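Local coordinates for protein glycosyl hyrolase, family 3 (Deinococcus radiodurans, PDB 3TEV) that probably hydrolyses O-glycosidic bonds in carbohydrate substrates as a family 3 glycoside hydrolase, at residues L192-V197 / Q267-N272; E277-A282 / A304-Y309. All blocks are in the same frame, centred on the assembly; numbering follows the deposited sequence.

Interaction 1: L192-V197 / Q267-N272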
ATOM      1  N   LEU A 192      -0.461 -22.175  -5.001  1.00 43.02           N
ATOM      2  CA  LEU A 192      -0.941 -22.057  -3.632  1.00 41.24           C
ATOM      3  C   LEU A 192       0.179 -21.778  -2.636  1.00 40.60           C
ATOM      4  O   LEU A 192      -0.071 -21.603  -1.446  1.00 41.04           O
ATOM      5  CB  LEU A 192      -1.716 -23.304  -3.224  1.00 41.21           C
ATOM      6  CG  LEU A 192      -2.988 -23.589  -4.031  1.00 40.84           C
ATOM      7  CD1 LEU A 192      -3.661 -24.832  -3.485  1.00 40.59           C
ATOM      8  CD2 LEU A 192      -3.948 -22.390  -3.976  1.00 39.68           C
ATOM      9  N   ALA A 193       1.407 -21.738  -3.119  1.00 39.40           N
ATOM     10  CA  ALA A 193       2.534 -21.516  -2.238  1.00 39.65           C
ATOM     11  C   ALA A 193       2.895 -20.028  -2.251  1.00 39.62           C
ATOM     12  O   ALA A 193       2.732 -19.356  -3.277  1.00 39.66           O
ATOM     13  CB  ALA A 193       3.736 -22.371  -2.693  1.00 39.33           C
ATOM     14  N   LEU A 194       3.391 -19.513  -1.130  1.00 40.12           N
ATOM     15  CA  LEU A 194       3.900 -18.149  -1.109  1.00 41.43           C
ATOM     16  C   LEU A 194       5.146 -18.070  -1.981  1.00 41.73           C
ATOM     17  O   LEU A 194       5.979 -18.958  -1.937  1.00 42.21           O
ATOM     18  CB  LEU A 194       4.243 -17.708   0.318  1.00 41.96           C
ATOM     19  CG  LEU A 194       3.046 -17.555   1.266  1.00 44.24           C
ATOM     20  CD1 LEU A 194       3.528 -17.330   2.694  1.00 45.28           C
ATOM     21  CD2 LEU A 194       2.113 -16.410   0.817  1.00 44.19           C
ATOM     22  N   PRO A 195       5.269 -17.016  -2.797  1.00 42.67           N
ATOM     23  CA  PRO A 195       6.517 -16.879  -3.532  1.00 43.59           C
ATOM     24  C   PRO A 195       7.683 -16.677  -2.574  1.00 44.60           C
ATOM     25  O   PRO A 195       7.494 -16.116  -1.489  1.00 44.56           O
ATOM     26  CB  PRO A 195       6.302 -15.625  -4.390  1.00 43.95           C
ATOM     27  CG  PRO A 195       4.978 -15.055  -3.997  1.00 43.95           C
ATOM     28  CD  PRO A 195       4.229 -16.064  -3.231  1.00 42.96           C
ATOM     29  N   ARG A 196       8.862 -17.157  -2.968  1.00 46.34           N
ATOM     30  CA  ARG A 196      10.080 -17.041  -2.170  1.00 48.10           C
ATOM     31  C   ARG A 196      11.181 -16.298  -2.922  1.00 48.53           C
ATOM     32  O   ARG A 196      11.226 -16.307  -4.151  1.00 49.23           O
ATOM     33  CB  ARG A 196      10.623 -18.419  -1.769  1.00 49.45           C
ATOM     34  CG  ARG A 196       9.678 -19.293  -0.989  1.00 52.30           C
ATOM     35  CD  ARG A 196      10.376 -20.568  -0.498  1.00 59.29           C
ATOM     36  NE  ARG A 196      11.216 -20.339   0.683  1.00 63.02           N
ATOM     37  CZ  ARG A 196      10.776 -20.382   1.949  1.00 64.16           C
ATOM     38  NH1 ARG A 196       9.492 -20.647   2.211  1.00 62.97           N
ATOM     39  NH2 ARG A 196      11.621 -20.159   2.959  1.00 64.66           N
ATOM     40  N   VAL A 197      12.074 -15.669  -2.169  1.00 47.58           N
ATOM     41  CA  VAL A 197      13.314 -15.142  -2.696  1.00 47.65           C
ATOM     42  C   VAL A 197      14.412 -15.761  -1.848  1.00 48.55           C
ATOM     43  O   VAL A 197      14.411 -15.623  -0.633  1.00 48.11           O
ATOM     44  CB  VAL A 197      13.353 -13.605  -2.625  1.00 47.30           C
ATOM     45  CG1 VAL A 197      14.747 -13.060  -2.984  1.00 45.55           C
ATOM     46  CG2 VAL A 197      12.302 -13.015  -3.541  1.00 46.95           C
ATOM     47  N   GLN A 267      -4.630 -15.252  -3.491  1.00 81.05           N
ATOM     48  CA  GLN A 267      -4.823 -16.690  -3.336  1.00 81.20           C
ATOM     49  C   GLN A 267      -3.832 -17.388  -2.401  1.00 79.76           C
ATOM     50  O   GLN A 267      -4.240 -18.162  -1.537  1.00 80.07           O
ATOM     51  CB  GLN A 267      -4.840 -17.374  -4.706  1.00 82.17           C
ATOM     52  CG  GLN A 267      -5.551 -18.724  -4.707  1.00 83.91           C
ATOM     53  CD  GLN A 267      -5.694 -19.341  -6.102  1.00 87.44           C
ATOM     54  OE1 GLN A 267      -4.940 -19.023  -7.029  1.00 86.38           O
ATOM     55  NE2 GLN A 267      -6.663 -20.244  -6.246  1.00 88.24           N
ATOM     56  N   ALA A 268      -2.538 -17.120  -2.573  1.00 78.32           N
ATOM     57  CA  ALA A 268      -1.508 -17.802  -1.783  1.00 75.98           C
ATOM     58  C   ALA A 268      -1.662 -17.554  -0.278  1.00 74.21           C
ATOM     59  O   ALA A 268      -1.486 -18.475   0.517  1.00 73.92           O
ATOM     60  CB  ALA A 268      -0.108 -17.426  -2.264  1.00 76.04           C
ATOM     61  N   ILE A 269      -1.991 -16.320   0.106  1.00 71.90           N
ATOM     62  CA  ILE A 269      -2.265 -16.011   1.510  1.00 69.48           C
ATOM     63  C   ILE A 269      -3.546 -16.709   1.956  1.00 68.68           C
ATOM     64  O   ILE A 269      -3.590 -17.382   2.998  1.00 67.95           O
ATOM     65  CB  ILE A 269      -2.383 -14.486   1.753  1.00 69.36           C
ATOM     66  CG1 ILE A 269      -0.997 -13.870   1.929  1.00 68.67           C
ATOM     67  CG2 ILE A 269      -3.268 -14.180   2.983  1.00 69.65           C
ATOM     68  CD1 ILE A 269      -0.404 -14.015   3.326  1.00 67.34           C
ATOM     69  N   ASP A 270      -4.576 -16.551   1.134  1.00 68.35           N
ATOM     70  CA  ASP A 270      -5.899 -17.056   1.433  1.00 68.49           C
ATOM     71  C   ASP A 270      -5.884 -18.568   1.670  1.00 68.19           C
ATOM     72  O   ASP A 270      -6.651 -19.075   2.493  1.00 68.91           O
ATOM     73  CB  ASP A 270      -6.842 -16.700   0.281  1.00 69.65           C
ATOM     74  CG  ASP A 270      -8.263 -16.497   0.725  1.00 70.41           C
ATOM     75  OD1 ASP A 270      -8.508 -15.969   1.840  1.00 70.42           O
ATOM     76  OD2 ASP A 270      -9.141 -16.857  -0.074  1.00 71.44           O
ATOM     77  N   ALA A 271      -4.999 -19.270   0.959  1.00 66.66           N
ATOM     78  CA  ALA A 271      -4.895 -20.715   1.068  1.00 66.14           C
ATOM     79  C   ALA A 271      -4.105 -21.153   2.290  1.00 64.88           C
ATOM     80  O   ALA A 271      -4.169 -22.315   2.689  1.00 65.94           O
ATOM     81  CB  ALA A 271      -4.272 -21.317  -0.213  1.00 65.80           C
ATOM     82  N   ASN A 272      -3.341 -20.235   2.863  1.00 62.44           N
ATOM     83  CA  ASN A 272      -2.409 -20.575   3.941  1.00 60.84           C
ATOM     84  C   ASN A 272      -2.774 -20.034   5.333  1.00 59.25           C
ATOM     85  O   ASN A 272      -2.280 -20.549   6.342  1.00 58.75           O
ATOM     86  CB  ASN A 272      -0.977 -20.181   3.544  1.00 60.69           C
ATOM     87  CG  ASN A 272      -0.413 -21.071   2.434  1.00 61.91           C
ATOM     88  OD1 ASN A 272       0.022 -22.197   2.684  1.00 65.34           O
ATOM     89  ND2 ASN A 272      -0.421 -20.569   1.205  1.00 60.52           N
TER
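Asn272 ND2 gives a hydrogen bond to Leu192 O at 2.9 Å. The N-H...O angle is 151°, and the oxygen lies close to the plane of the Asn272 amide. Seen from the acceptor, the nitrogen sits nearly along the C=O axis of Leu192. Asn272 CG stands beside its own backbone N (chi1 -70°). ND2 also meets Ala268 O, one turn earlier in the helix. That second bond is modelled so short that its exact length is doubtful. The sound bond, to Leu192 O, joins the Asn272 side chain to the loop backbone.

Apolar groups fill in around this bond. Leu192 reaches the helix with one branch: its CD2 lies 3.9 Å from Ala271 CB, and it also touches CG of Gln267, whose extended side chain crosses obliquely past it. This part of the contact lies at the surface. Deeper in, Ala268 CB points at the loop and packs against two groups, Ala193 O at 3.6 Å and Leu194 CD2 at 3.9 Å. The same Leu194 CD2 comes within 4.2 Å of Ile269 CG1. Leu194 also touches Val228 and Pro237, which ties this leucine to strand 228-229 and its following loop.

The loop residues lie in the connection after strand 174-180, and helix 267-272 comes soon after strand 258-261. The contact therefore joins two strand-to-helix connections of the TIM-barrel domain of family 3, on the side of the barrel where such enzymes carry their active site.

Interaction 2: E277-A282 / A304-Y309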
ATOM      1  N   GLU A 277      -7.066 -13.815  11.310  1.00 44.40           N
ATOM      2  CA  GLU A 277      -5.744 -14.162  11.823  1.00 45.38           C
ATOM      3  C   GLU A 277      -4.621 -13.418  11.067  1.00 43.85           C
ATOM      4  O   GLU A 277      -3.752 -12.816  11.683  1.00 44.80           O
ATOM      5  CB  GLU A 277      -5.553 -15.698  11.778  1.00 47.10           C
ATOM      6  CG  GLU A 277      -4.129 -16.193  11.458  1.00 52.94           C
ATOM      7  CD  GLU A 277      -4.047 -17.700  11.179  1.00 61.82           C
ATOM      8  OE1 GLU A 277      -4.410 -18.154  10.060  1.00 64.08           O
ATOM      9  OE2 GLU A 277      -3.600 -18.441  12.088  1.00 66.32           O
ATOM     10  N   ALA A 278      -4.655 -13.443   9.737  1.00 41.52           N
ATOM     11  CA  ALA A 278      -3.622 -12.797   8.935  1.00 39.25           C
ATOM     12  C   ALA A 278      -3.575 -11.276   9.197  1.00 37.80           C
ATOM     13  O   ALA A 278      -2.503 -10.690   9.327  1.00 37.04           O
ATOM     14  CB  ALA A 278      -3.812 -13.107   7.450  1.00 37.91           C
ATOM     15  N   ALA A 279      -4.738 -10.648   9.294  1.00 36.17           N
ATOM     16  CA  ALA A 279      -4.798  -9.217   9.503  1.00 35.20           C
ATOM     17  C   ALA A 279      -4.253  -8.820  10.895  1.00 35.34           C
ATOM     18  O   ALA A 279      -3.510  -7.854  11.024  1.00 35.20           O
ATOM     19  CB  ALA A 279      -6.204  -8.725   9.308  1.00 34.71           C
ATOM     20  N   VAL A 280      -4.585  -9.600  11.920  1.00 35.29           N
ATOM     21  CA  VAL A 280      -4.090  -9.328  13.260  1.00 35.65           C
ATOM     22  C   VAL A 280      -2.570  -9.505  13.290  1.00 36.19           C
ATOM     23  O   VAL A 280      -1.843  -8.665  13.822  1.00 35.72           O
ATOM     24  CB  VAL A 280      -4.840 -10.202  14.317  1.00 35.70           C
ATOM     25  CG1 VAL A 280      -4.114 -10.230  15.656  1.00 34.90           C
ATOM     26  CG2 VAL A 280      -6.278  -9.688  14.483  1.00 35.12           C
ATOM     27  N   ARG A 281      -2.096 -10.575  12.658  1.00 37.14           N
ATOM     28  CA  ARG A 281      -0.658 -10.846  12.590  1.00 38.29           C
ATOM     29  C   ARG A 281       0.101  -9.725  11.847  1.00 37.24           C
ATOM     30  O   ARG A 281       1.172  -9.308  12.305  1.00 38.43           O
ATOM     31  CB  ARG A 281      -0.405 -12.229  11.978  1.00 39.09           C
ATOM     32  CG  ARG A 281       1.067 -12.575  11.709  1.00 43.95           C
ATOM     33  CD  ARG A 281       1.910 -12.966  12.971  1.00 48.63           C
ATOM     34  NE  ARG A 281       3.325 -13.218  12.646  1.00 50.67           N
ATOM     35  CZ  ARG A 281       4.223 -13.753  13.484  1.00 52.31           C
ATOM     36  NH1 ARG A 281       3.884 -14.115  14.718  1.00 53.05           N
ATOM     37  NH2 ARG A 281       5.474 -13.936  13.085  1.00 53.03           N
ATOM     38  N   ALA A 282      -0.467  -9.199  10.753  1.00 34.94           N
ATOM     39  CA  ALA A 282       0.149  -8.077  10.038  1.00 33.88           C
ATOM     40  C   ALA A 282       0.283  -6.840  10.927  1.00 33.74           C
ATOM     41  O   ALA A 282       1.335  -6.193  10.931  1.00 33.25           O
ATOM     42  CB  ALA A 282      -0.625  -7.721   8.756  1.00 32.66           C
ATOM     43  N   ALA A 304     -14.000  -8.198  12.881  1.00 37.24           N
ATOM     44  CA  ALA A 304     -14.251  -8.958  14.096  1.00 38.10           C
ATOM     45  C   ALA A 304     -12.946  -9.414  14.753  1.00 38.33           C
ATOM     46  O   ALA A 304     -12.806  -9.318  15.978  1.00 38.82           O
ATOM     47  CB  ALA A 304     -15.216 -10.174  13.832  1.00 38.29           C
ATOM     48  N   ALA A 305     -11.988  -9.876  13.951  1.00 37.51           N
ATOM     49  CA  ALA A 305     -10.705 -10.299  14.505  1.00 36.75           C
ATOM     50  C   ALA A 305      -9.927  -9.094  15.036  1.00 36.11           C
ATOM     51  O   ALA A 305      -9.346  -9.148  16.118  1.00 36.40           O
ATOM     52  CB  ALA A 305      -9.882 -11.047  13.462  1.00 36.73           C
ATOM     53  N   VAL A 306      -9.917  -7.995  14.290  1.00 34.97           N
ATOM     54  CA  VAL A 306      -9.171  -6.841  14.736  1.00 34.15           C
ATOM     55  C   VAL A 306      -9.839  -6.241  15.981  1.00 35.34           C
ATOM     56  O   VAL A 306      -9.148  -5.677  16.848  1.00 34.82           O
ATOM     57  CB  VAL A 306      -8.990  -5.814  13.589  1.00 34.19           C
ATOM     58  CG1 VAL A 306      -8.286  -4.538  14.071  1.00 31.90           C
ATOM     59  CG2 VAL A 306      -8.200  -6.460  12.434  1.00 33.50           C
ATOM     60  N   ALA A 307     -11.166  -6.392  16.093  1.00 36.52           N
ATOM     61  CA  ALA A 307     -11.893  -5.907  17.284  1.00 38.73           C
ATOM     62  C   ALA A 307     -11.428  -6.574  18.588  1.00 40.53           C
ATOM     63  O   ALA A 307     -11.512  -5.972  19.647  1.00 40.97           O
ATOM     64  CB  ALA A 307     -13.422  -6.062  17.117  1.00 38.56           C
ATOM     65  N   GLU A 308     -10.924  -7.806  18.501  1.00 42.32           N
ATOM     66  CA  GLU A 308     -10.407  -8.525  19.680  1.00 44.08           C
ATOM     67  C   GLU A 308      -8.968  -8.133  20.015  1.00 42.85           C
ATOM     68  O   GLU A 308      -8.558  -8.183  21.174  1.00 43.61           O
ATOM     69  CB  GLU A 308     -10.476 -10.035  19.461  1.00 45.36           C
ATOM     70  CG  GLU A 308     -11.862 -10.533  19.126  1.00 52.05           C
ATOM     71  CD  GLU A 308     -12.858 -10.251  20.246  1.00 61.31           C
ATOM     72  OE1 GLU A 308     -12.472 -10.330  21.447  1.00 65.60           O
ATOM     73  OE2 GLU A 308     -14.031  -9.937  19.929  1.00 65.26           O
ATOM     74  N   TYR A 309      -8.215  -7.738  18.994  1.00 40.61           N
ATOM     75  CA  TYR A 309      -6.819  -7.333  19.138  1.00 38.74           C
ATOM     76  C   TYR A 309      -6.680  -5.922  19.727  1.00 37.69           C
ATOM     77  O   TYR A 309      -5.904  -5.680  20.637  1.00 37.74           O
ATOM     78  CB  TYR A 309      -6.140  -7.447  17.765  1.00 38.06           C
ATOM     79  CG  TYR A 309      -4.904  -6.599  17.551  1.00 37.63           C
ATOM     80  CD1 TYR A 309      -3.688  -6.904  18.177  1.00 38.41           C
ATOM     81  CD2 TYR A 309      -4.932  -5.509  16.684  1.00 34.93           C
ATOM     82  CE1 TYR A 309      -2.553  -6.116  17.961  1.00 37.00           C
ATOM     83  CE2 TYR A 309      -3.818  -4.755  16.456  1.00 35.00           C
ATOM     84  CZ  TYR A 309      -2.635  -5.051  17.098  1.00 36.10           C
ATOM     85  OH  TYR A 309      -1.535  -4.252  16.860  1.00 37.00           O
TER
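Val280 fits its two methyl groups against Ala305, Val306 and Tyr309 of the neighbouring helix. From CB the side chain forks at once. Its CG1 is anti to the backbone N (chi1 165°) and lies against Tyr309, 4.0 Å from CB and 4.2 Å from the ring atom CG. The ring is met obliquely, and the two side chains pass alongside, pointing opposite ways. The other methyl, CG2, has more neighbours. It sits 3.5 Å from Ala305 O, a carbonyl that also accepts the backbone N-H of Glu308. It lies 4.0 Å from Ala305 CB and 4.3 Å from Val306 CG2, and it too touches Tyr309 CB. An alanine in place of Val280 would lack both methyls, which would probably open a gap between Ala305, Val306 and the Tyr309 ring and leave that ring more room to turn.

Ala279, one residue earlier, adds a lighter contact, its CB 4.3 Å from Val306 CG2. Ala279 also touches Val290, so this side of the helix faces strand 290-291. Tyr309 is covered further by Leu283 and by Val317 and Lys320 of helix 314-330.

The segment axes approach to 8.7 Å and run in broadly the same direction, 40° apart. The small side chains of Ala279 and Ala305 are consistent with this spacing. Helix 275-285 follows strand 258-261, and helix 296-309 follows strand 290-291, so the two are successive outer helices of the TIM barrel. The methyl, methylene and ring carbons at this interface offer no directed polar bond. The pairing therefore rests on shape fit and on the removal of apolar surface from water.

Overall arrangement
From the N terminus the chain builds most of the parallel barrel strands before either contact begins. Interaction 1 opens after strand 174-180. It closes a long loop of 69 residues, which takes in strands 221-224, 228-229 and 258-261 and helices 201-206, 210-215 and 242-252. Interaction 2 opens shortly afterwards, since helix 275-285 comes directly after helix 267-272. It closes a shorter loop of 21 residues around strand 290-291. The two loops are in series and neither nest nor cross. The centres of the two contacts are about 19 Å apart, and their nearest atoms about 5 Å, without touching. The first joins connections between barrel strands, the second two successive outer helices.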